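Long-range contacts in sulfate adenylyltransferase (Allochromatium vinosum, PDB 4DNX), which catalyses the transfer of the adenylyl group of ATP to sulfate, giving adenosine 5'-phosphosulfate and diphosphate: residues R206-M214 with T333-M344; I238-T249 with E382-Y391. All coordinates share one frame; numbering follows the deposited sequence.

Contact 1 of 2, residues R206-M214 with T333-M344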
# COMPACT_ATOMS: atom_id res chain seq x y z
N ARG A 206 -0.27 21.74 -16.34
CA ARG A 206 0.50 22.81 -15.70
C ARG A 206 -0.31 23.67 -14.76
O ARG A 206 0.24 24.19 -13.77
CB ARG A 206 1.27 23.63 -16.73
CG ARG A 206 2.73 23.34 -16.57
CD ARG A 206 3.59 24.24 -17.44
NE ARG A 206 3.81 25.51 -16.75
CZ ARG A 206 4.54 26.50 -17.25
NH1 ARG A 206 5.11 26.37 -18.45
NH2 ARG A 206 4.69 27.63 -16.57
N ALA A 207 -1.60 23.84 -15.05
CA ALA A 207 -2.45 24.70 -14.20
C ALA A 207 -2.59 24.12 -12.80
O ALA A 207 -2.49 24.85 -11.80
CB ALA A 207 -3.83 24.87 -14.84
N HIS A 208 -2.81 22.81 -12.73
CA HIS A 208 -3.02 22.15 -11.43
C HIS A 208 -1.71 21.97 -10.72
O HIS A 208 -1.65 22.10 -9.50
CB HIS A 208 -3.75 20.81 -11.60
CG HIS A 208 -5.22 21.00 -11.83
ND1 HIS A 208 -6.01 20.04 -12.43
CD2 HIS A 208 -6.04 22.04 -11.55
CE1 HIS A 208 -7.25 20.50 -12.53
NE2 HIS A 208 -7.29 21.71 -12.00
N GLU A 209 -0.65 21.74 -11.50
CA GLU A 209 0.70 21.60 -10.95
C GLU A 209 1.09 22.91 -10.26
O GLU A 209 1.58 22.93 -9.10
CB GLU A 209 1.67 21.31 -12.09
CG GLU A 209 3.13 21.39 -11.71
CD GLU A 209 4.08 21.40 -12.91
OE1 GLU A 209 3.76 20.86 -14.03
OE2 GLU A 209 5.18 21.96 -12.73
N GLU A 210 0.87 24.01 -10.97
CA GLU A 210 1.23 25.33 -10.45
C GLU A 210 0.33 25.75 -9.29
O GLU A 210 0.76 26.47 -8.41
CB GLU A 210 1.23 26.37 -11.59
CG GLU A 210 2.29 26.07 -12.70
CD GLU A 210 3.73 26.11 -12.20
OE1 GLU A 210 4.57 25.45 -12.85
OE2 GLU A 210 4.02 26.79 -11.17
N LEU A 211 -0.93 25.30 -9.28
CA LEU A 211 -1.81 25.59 -8.16
C LEU A 211 -1.27 24.96 -6.89
O LEU A 211 -1.25 25.63 -5.85
CB LEU A 211 -3.20 25.03 -8.41
CG LEU A 211 -4.24 25.39 -7.37
CD1 LEU A 211 -4.39 26.92 -7.31
CD2 LEU A 211 -5.52 24.72 -7.80
N CYS A 212 -0.81 23.71 -6.99
CA CYS A 212 -0.17 23.04 -5.83
C CYS A 212 1.05 23.82 -5.36
O CYS A 212 1.22 24.05 -4.15
CB CYS A 212 0.22 21.60 -6.16
SG CYS A 212 -1.22 20.52 -6.27
N LYS A 213 1.87 24.28 -6.31
CA LYS A 213 3.10 25.04 -5.97
C LYS A 213 2.79 26.39 -5.34
O LYS A 213 3.47 26.78 -4.36
CB LYS A 213 3.99 25.19 -7.22
CG LYS A 213 4.59 23.85 -7.61
CD LYS A 213 5.39 23.94 -8.92
CE LYS A 213 6.15 22.69 -9.20
NZ LYS A 213 6.78 22.90 -10.58
N MET A 214 1.79 27.10 -5.89
CA MET A 214 1.29 28.38 -5.27
C MET A 214 0.84 28.18 -3.83
O MET A 214 1.18 28.98 -2.95
CB MET A 214 0.11 28.95 -6.07
CG MET A 214 0.54 29.62 -7.33
SD MET A 214 -0.99 30.20 -8.17
CE MET A 214 -0.94 29.23 -9.66
N THR A 333 -7.00 29.86 -12.90
CA THR A 333 -5.63 30.25 -13.29
C THR A 333 -5.55 30.56 -14.78
O THR A 333 -6.45 30.23 -15.56
CB THR A 333 -4.60 29.12 -13.05
OG1 THR A 333 -4.93 27.97 -13.85
CG2 THR A 333 -4.51 28.70 -11.59
N ALA A 334 -4.46 31.22 -15.17
CA ALA A 334 -4.16 31.51 -16.58
C ALA A 334 -2.65 31.68 -16.64
O ALA A 334 -2.00 31.82 -15.61
CB ALA A 334 -4.84 32.79 -17.03
N TYR A 335 -2.09 31.63 -17.84
CA TYR A 335 -0.69 31.88 -18.03
C TYR A 335 -0.57 33.38 -18.24
O TYR A 335 -1.21 33.95 -19.12
CB TYR A 335 -0.16 31.17 -19.29
CG TYR A 335 1.32 31.42 -19.55
CD1 TYR A 335 2.29 30.66 -18.89
CD2 TYR A 335 1.73 32.39 -20.47
CE1 TYR A 335 3.66 30.87 -19.13
CE2 TYR A 335 3.09 32.61 -20.70
CZ TYR A 335 4.04 31.84 -20.02
OH TYR A 335 5.37 32.07 -20.29
N SER A 336 0.26 34.02 -17.40
CA SER A 336 0.57 35.43 -17.56
C SER A 336 1.73 35.62 -18.52
O SER A 336 2.84 35.13 -18.27
CB SER A 336 1.01 36.05 -16.22
OG SER A 336 1.51 37.37 -16.46
N LYS A 337 1.48 36.36 -19.61
CA LYS A 337 2.52 36.67 -20.57
C LYS A 337 3.53 37.61 -19.92
O LYS A 337 4.73 37.55 -20.24
CB LYS A 337 1.92 37.39 -21.77
CG LYS A 337 1.06 36.50 -22.65
CD LYS A 337 0.70 37.24 -23.91
CE LYS A 337 -0.78 37.16 -24.16
NZ LYS A 337 -1.12 37.96 -25.35
N LYS A 338 3.04 38.49 -19.04
CA LYS A 338 3.91 39.49 -18.40
C LYS A 338 4.88 38.84 -17.42
O LYS A 338 6.03 39.26 -17.33
CB LYS A 338 3.09 40.55 -17.68
CG LYS A 338 2.47 41.59 -18.58
CD LYS A 338 1.60 42.55 -17.76
CE LYS A 338 1.85 43.98 -18.14
NZ LYS A 338 0.58 44.71 -18.39
N LEU A 339 4.41 37.83 -16.68
CA LEU A 339 5.22 37.18 -15.64
C LEU A 339 5.92 35.90 -16.11
O LEU A 339 6.84 35.42 -15.44
CB LEU A 339 4.38 36.90 -14.38
CG LEU A 339 3.64 38.13 -13.79
CD1 LEU A 339 2.66 37.69 -12.70
CD2 LEU A 339 4.61 39.23 -13.30
N GLY A 340 5.45 35.33 -17.22
CA GLY A 340 6.00 34.06 -17.72
C GLY A 340 5.72 32.86 -16.86
O GLY A 340 6.56 31.96 -16.74
N ARG A 341 4.53 32.80 -16.27
CA ARG A 341 4.15 31.69 -15.48
C ARG A 341 2.66 31.70 -15.26
O ARG A 341 1.98 32.70 -15.52
CB ARG A 341 4.87 31.71 -14.12
CG ARG A 341 4.60 32.94 -13.29
CD ARG A 341 5.37 32.74 -11.98
NE ARG A 341 4.63 33.22 -10.83
CZ ARG A 341 4.70 34.47 -10.38
NH1 ARG A 341 5.49 35.35 -10.98
NH2 ARG A 341 3.98 34.82 -9.32
N VAL A 342 2.19 30.57 -14.76
CA VAL A 342 0.80 30.37 -14.43
C VAL A 342 0.50 31.08 -13.10
O VAL A 342 1.26 30.95 -12.14
CB VAL A 342 0.49 28.88 -14.39
CG1 VAL A 342 -0.94 28.66 -13.92
CG2 VAL A 342 0.69 28.29 -15.80
N VAL A 343 -0.58 31.85 -13.08
CA VAL A 343 -1.00 32.56 -11.87
C VAL A 343 -2.51 32.37 -11.66
O VAL A 343 -3.25 32.02 -12.61
CB VAL A 343 -0.67 34.07 -11.92
CG1 VAL A 343 0.85 34.28 -11.93
CG2 VAL A 343 -1.31 34.77 -13.14
N MET A 344 -2.97 32.62 -10.44
CA MET A 344 -4.40 32.86 -10.21
C MET A 344 -4.72 34.28 -10.68
O MET A 344 -4.15 35.27 -10.22
CB MET A 344 -4.76 32.67 -8.73
CG MET A 344 -5.15 31.24 -8.42
SD MET A 344 -5.39 30.97 -6.66
CE MET A 344 -3.76 31.28 -5.96
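The guanidinium group of Arg206 meets the Tyr335 ring at its edge, NH2 lying near the ring plane 4.3 Å from CE1. Val342 CG2 (4.1 Å) and the CA of Arg341 lie beside the same NH2, while the NH1 of Arg206 bonds to the carbonyl oxygen of Pro376. The bend of the Arg206 chain at chi3 (83°) turns the group to the hairpin; NE makes a long salt bridge with Glu210 OE1. Val343 CG1 lies on one face of the Arg341 guanidinium, 3.8 Å from its plane and offset toward the rim. Val342 CB lies 3.7 Å from Glu210 CG, the two side chains crossing obliquely, and Val342 CG2 reaches the same methylene. One turn earlier on the helix, Ala207 sets its methyl against Thr333 OG1, 3.4 Å away. The 333-336 and 341-344 strands form a beta hairpin whose return carries a G1 beta bulge at Gly340 and Arg341 opposite Ser336, and an ST motif in which Ser336 OG accepts from Leu339 N. The hairpin lies across the start of helix 206-219, which follows the first strand of the Rossmann-like parallel sheet and begins within the HxxH signature of ATP sulfurylases. Farther along the helix the chemistry turns apolar and sulfur-rich: Met214 and Met344 pass antiparallel, side by side, Met214 SD to Met344 CE 3.7 Å. Beyond the sulfur, Met214 CE reaches the carbonyl oxygen of Val342 (3.7 Å) and the CG2 methyl of Thr333. An alanine in place of Met214 would remove the sulfur and terminal methyl, and is likely to leave a gap beside Met344 and Thr333. Leu211 CD1 approaches the Met344 sulfur from the same helix, 4.2 Å away.

Contact 2 of 2, residues I238-T249 with E382-Y391; sequences IPAPVRDAAIRT and EVAQILMDYY
Ile386 enters the opposite helix as a knob into a hole, its side chain lodged among Val242, Ala245, Ala246 and Thr249. Its CD1 meets Thr249 OG1 tip to tip at 3.3 Å, and its CG2 lies against Val242 CG1. That hydroxyl is turned back on its own helix: with OG1 beside the backbone N (chi1 -60°), it donates to Ala245 O at 2.7 Å, and the Thr249 backbone N reaches the same oxygen from the other face of the carbonyl plane. At Ala246, where the side chain is small, the backbones come close; the CA atoms of Ala246 and Val383 are 5.2 Å apart, with Ala246 CB against Val383 CG1. Near the start of helix 240-254, Leu387 CD2 fits between Val242 CG1 (3.8 Å) and Ile238 CG2. Here the aromatic pair closes the interface: Pro239 CD abuts the phenol end of Tyr390, 3.5 Å from CZ, and Ile238 CD1 comes within 3.3 Å of Tyr391 OH, while Tyr390 CD2 lies over one face of the Tyr391 ring, toward its rim.

The other end is looser. Glu382 buries little surface at this rim, its CB meeting Thr249 CG2 at 3.8 Å, and its carboxylate leaves the interface for Tyr254 OH. On the exposed side of helix 382-391, Gln385 NE2 bonds to Asp389 OD1 from above the carboxylate plane. Arg248, facing elsewhere, makes a salt bridge to Glu182 of the second subunit. The helices run nearly antiparallel, at 169°, and helix 240-254 in turn lies on strand 223-230, so that the C-terminal helix forms an outer layer over a sheet-flanking helix of the Rossmann-like domain.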
# COMPACT_ATOMS: atom_id res chain seq x y z
N ILE A 238 -9.07 8.86 -17.81
CA ILE A 238 -7.82 8.22 -18.20
C ILE A 238 -7.64 6.96 -17.34
O ILE A 238 -7.69 7.06 -16.11
CB ILE A 238 -6.63 9.21 -18.00
CG1 ILE A 238 -6.79 10.46 -18.90
CG2 ILE A 238 -5.29 8.58 -18.31
CD1 ILE A 238 -7.12 10.13 -20.35
N PRO A 239 -7.44 5.79 -17.96
CA PRO A 239 -7.19 4.56 -17.18
C PRO A 239 -6.09 4.76 -16.15
O PRO A 239 -5.12 5.49 -16.38
CB PRO A 239 -6.75 3.55 -18.23
CG PRO A 239 -7.38 4.03 -19.49
CD PRO A 239 -7.35 5.53 -19.40
N ALA A 240 -6.26 4.09 -15.01
CA ALA A 240 -5.38 4.26 -13.87
C ALA A 240 -3.87 4.19 -14.17
O ALA A 240 -3.13 5.08 -13.69
CB ALA A 240 -5.76 3.27 -12.76
N PRO A 241 -3.38 3.18 -14.91
CA PRO A 241 -1.93 3.12 -15.16
C PRO A 241 -1.41 4.37 -15.88
O PRO A 241 -0.29 4.84 -15.60
CB PRO A 241 -1.77 1.91 -16.08
CG PRO A 241 -2.95 1.10 -15.85
CD PRO A 241 -4.06 2.01 -15.50
N VAL A 242 -2.20 4.89 -16.82
CA VAL A 242 -1.77 6.03 -17.62
C VAL A 242 -1.85 7.27 -16.72
O VAL A 242 -0.95 8.11 -16.74
CB VAL A 242 -2.65 6.14 -18.92
CG1 VAL A 242 -2.25 7.38 -19.77
CG2 VAL A 242 -2.52 4.85 -19.76
N ARG A 243 -2.92 7.40 -15.93
CA ARG A 243 -3.09 8.54 -15.02
C ARG A 243 -1.91 8.57 -14.04
O ARG A 243 -1.30 9.63 -13.82
CB ARG A 243 -4.41 8.43 -14.22
CG ARG A 243 -4.72 9.72 -13.49
CD ARG A 243 -5.37 9.60 -12.12
NE ARG A 243 -5.33 8.27 -11.50
CZ ARG A 243 -6.41 7.66 -11.02
NH1 ARG A 243 -7.59 8.26 -11.14
NH2 ARG A 243 -6.31 6.46 -10.44
N ASP A 244 -1.59 7.39 -13.50
CA ASP A 244 -0.51 7.29 -12.51
C ASP A 244 0.83 7.68 -13.13
O ASP A 244 1.58 8.45 -12.52
CB ASP A 244 -0.41 5.84 -11.99
CG ASP A 244 -1.52 5.48 -11.03
OD1 ASP A 244 -2.37 6.34 -10.69
OD2 ASP A 244 -1.53 4.29 -10.60
N ALA A 245 1.13 7.14 -14.32
CA ALA A 245 2.39 7.49 -15.00
C ALA A 245 2.50 9.01 -15.22
O ALA A 245 3.56 9.60 -15.03
CB ALA A 245 2.50 6.78 -16.33
N ALA A 246 1.39 9.64 -15.66
CA ALA A 246 1.42 11.10 -15.88
C ALA A 246 1.69 11.90 -14.60
O ALA A 246 2.51 12.83 -14.61
CB ALA A 246 0.09 11.58 -16.54
N ILE A 247 1.04 11.52 -13.50
CA ILE A 247 1.18 12.24 -12.22
C ILE A 247 2.58 12.01 -11.67
O ILE A 247 3.23 12.96 -11.18
CB ILE A 247 0.06 11.85 -11.19
CG1 ILE A 247 -1.27 12.45 -11.70
CG2 ILE A 247 0.37 12.42 -9.75
CD1 ILE A 247 -2.45 12.08 -10.91
N ARG A 248 3.05 10.76 -11.76
CA ARG A 248 4.38 10.42 -11.20
C ARG A 248 5.48 11.07 -11.99
O ARG A 248 6.50 11.50 -11.42
CB ARG A 248 4.61 8.93 -11.14
CG ARG A 248 3.78 8.27 -10.05
CD ARG A 248 4.13 6.79 -10.04
NE ARG A 248 3.15 5.95 -9.32
CZ ARG A 248 3.05 5.86 -7.99
NH1 ARG A 248 3.83 6.59 -7.19
NH2 ARG A 248 2.17 5.02 -7.46
N THR A 249 5.28 11.18 -13.31
CA THR A 249 6.30 11.84 -14.15
C THR A 249 6.39 13.34 -13.84
O THR A 249 7.49 13.91 -13.82
CB THR A 249 6.02 11.60 -15.65
OG1 THR A 249 6.06 10.20 -15.91
CG2 THR A 249 7.09 12.27 -16.54
N GLU A 382 6.69 15.73 -21.28
CA GLU A 382 6.76 14.30 -20.92
C GLU A 382 5.40 13.77 -20.48
O GLU A 382 5.09 12.58 -20.70
CB GLU A 382 7.75 14.08 -19.77
CG GLU A 382 9.15 14.54 -20.14
CD GLU A 382 9.44 16.01 -19.81
OE1 GLU A 382 10.64 16.33 -19.89
OE2 GLU A 382 8.51 16.82 -19.54
N VAL A 383 4.61 14.65 -19.89
CA VAL A 383 3.22 14.31 -19.50
C VAL A 383 2.37 14.20 -20.81
O VAL A 383 1.61 13.23 -21.02
CB VAL A 383 2.65 15.35 -18.50
CG1 VAL A 383 1.17 15.05 -18.18
CG2 VAL A 383 3.50 15.38 -17.14
N ALA A 384 2.49 15.20 -21.67
CA ALA A 384 1.80 15.15 -22.96
C ALA A 384 2.12 13.86 -23.70
O ALA A 384 1.22 13.24 -24.33
CB ALA A 384 2.18 16.37 -23.80
N GLN A 385 3.40 13.46 -23.71
CA GLN A 385 3.77 12.27 -24.49
C GLN A 385 3.06 11.00 -23.96
O GLN A 385 2.58 10.17 -24.77
CB GLN A 385 5.28 12.03 -24.52
CG GLN A 385 5.68 11.07 -25.60
CD GLN A 385 5.35 11.64 -26.99
OE1 GLN A 385 5.73 12.77 -27.32
NE2 GLN A 385 4.59 10.89 -27.77
N ILE A 386 3.01 10.87 -22.65
CA ILE A 386 2.36 9.71 -22.00
C ILE A 386 0.88 9.61 -22.45
O ILE A 386 0.42 8.54 -22.89
CB ILE A 386 2.48 9.78 -20.49
CG1 ILE A 386 3.91 9.38 -20.09
CG2 ILE A 386 1.41 8.88 -19.75
CD1 ILE A 386 4.20 9.69 -18.63
N LEU A 387 0.20 10.75 -22.40
CA LEU A 387 -1.21 10.81 -22.83
C LEU A 387 -1.37 10.60 -24.36
O LEU A 387 -2.27 9.87 -24.80
CB LEU A 387 -1.86 12.11 -22.36
CG LEU A 387 -1.97 12.10 -20.81
CD1 LEU A 387 -2.31 13.46 -20.27
CD2 LEU A 387 -3.03 11.05 -20.37
N MET A 388 -0.50 11.20 -25.17
CA MET A 388 -0.62 11.04 -26.63
C MET A 388 -0.40 9.60 -27.03
O MET A 388 -1.06 9.09 -27.95
CB MET A 388 0.35 11.94 -27.38
CG MET A 388 -0.16 13.35 -27.35
SD MET A 388 0.79 14.49 -28.33
CE MET A 388 2.27 14.54 -27.31
N ASP A 389 0.51 8.93 -26.32
CA ASP A 389 0.84 7.54 -26.62
C ASP A 389 -0.36 6.67 -26.29
O ASP A 389 -0.70 5.78 -27.09
CB ASP A 389 2.08 7.06 -25.84
CG ASP A 389 3.39 7.54 -26.47
OD1 ASP A 389 3.38 8.21 -27.52
OD2 ASP A 389 4.45 7.30 -25.85
N TYR A 390 -1.02 6.99 -25.17
CA TYR A 390 -2.24 6.31 -24.76
C TYR A 390 -3.33 6.49 -25.83
O TYR A 390 -3.88 5.50 -26.31
CB TYR A 390 -2.73 6.78 -23.40
CG TYR A 390 -4.17 6.43 -23.17
CD1 TYR A 390 -4.55 5.09 -23.03
CD2 TYR A 390 -5.16 7.42 -23.15
CE1 TYR A 390 -5.89 4.74 -22.85
CE2 TYR A 390 -6.50 7.08 -22.96
CZ TYR A 390 -6.85 5.74 -22.81
OH TYR A 390 -8.17 5.39 -22.61
N TYR A 391 -3.65 7.74 -26.19
CA TYR A 391 -4.73 7.94 -27.19
C TYR A 391 -4.44 7.28 -28.52
O TYR A 391 -5.37 6.75 -29.18
CB TYR A 391 -5.03 9.43 -27.40
CG TYR A 391 -5.73 10.08 -26.24
CD1 TYR A 391 -7.01 9.64 -25.79
CD2 TYR A 391 -5.14 11.17 -25.57
CE1 TYR A 391 -7.64 10.26 -24.72
CE2 TYR A 391 -5.75 11.77 -24.48
CZ TYR A 391 -7.01 11.32 -24.06
OH TYR A 391 -7.65 11.91 -23.02

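Both contacts lie in the ATP-sulfurylase domain and cross along the chain, their segments alternating, yet they do not touch: centres are 21 Å apart and nearest atoms about 6 Å. They share no helix or strand. Each sets a helix of the Rossmann-like domain against a later part of the chain, a hairpin in contact 1 and the C-terminal helix in contact 2. Both are partly buried. Contact 1 mixes methionine and valine with the aliphatic part of Glu210 and the guanidinium of Arg206, whose NH1 is bound by Pro376; contact 2 buries more surface, mostly through branched aliphatics and tyrosines. Only contact 2 is reached by the second subunit.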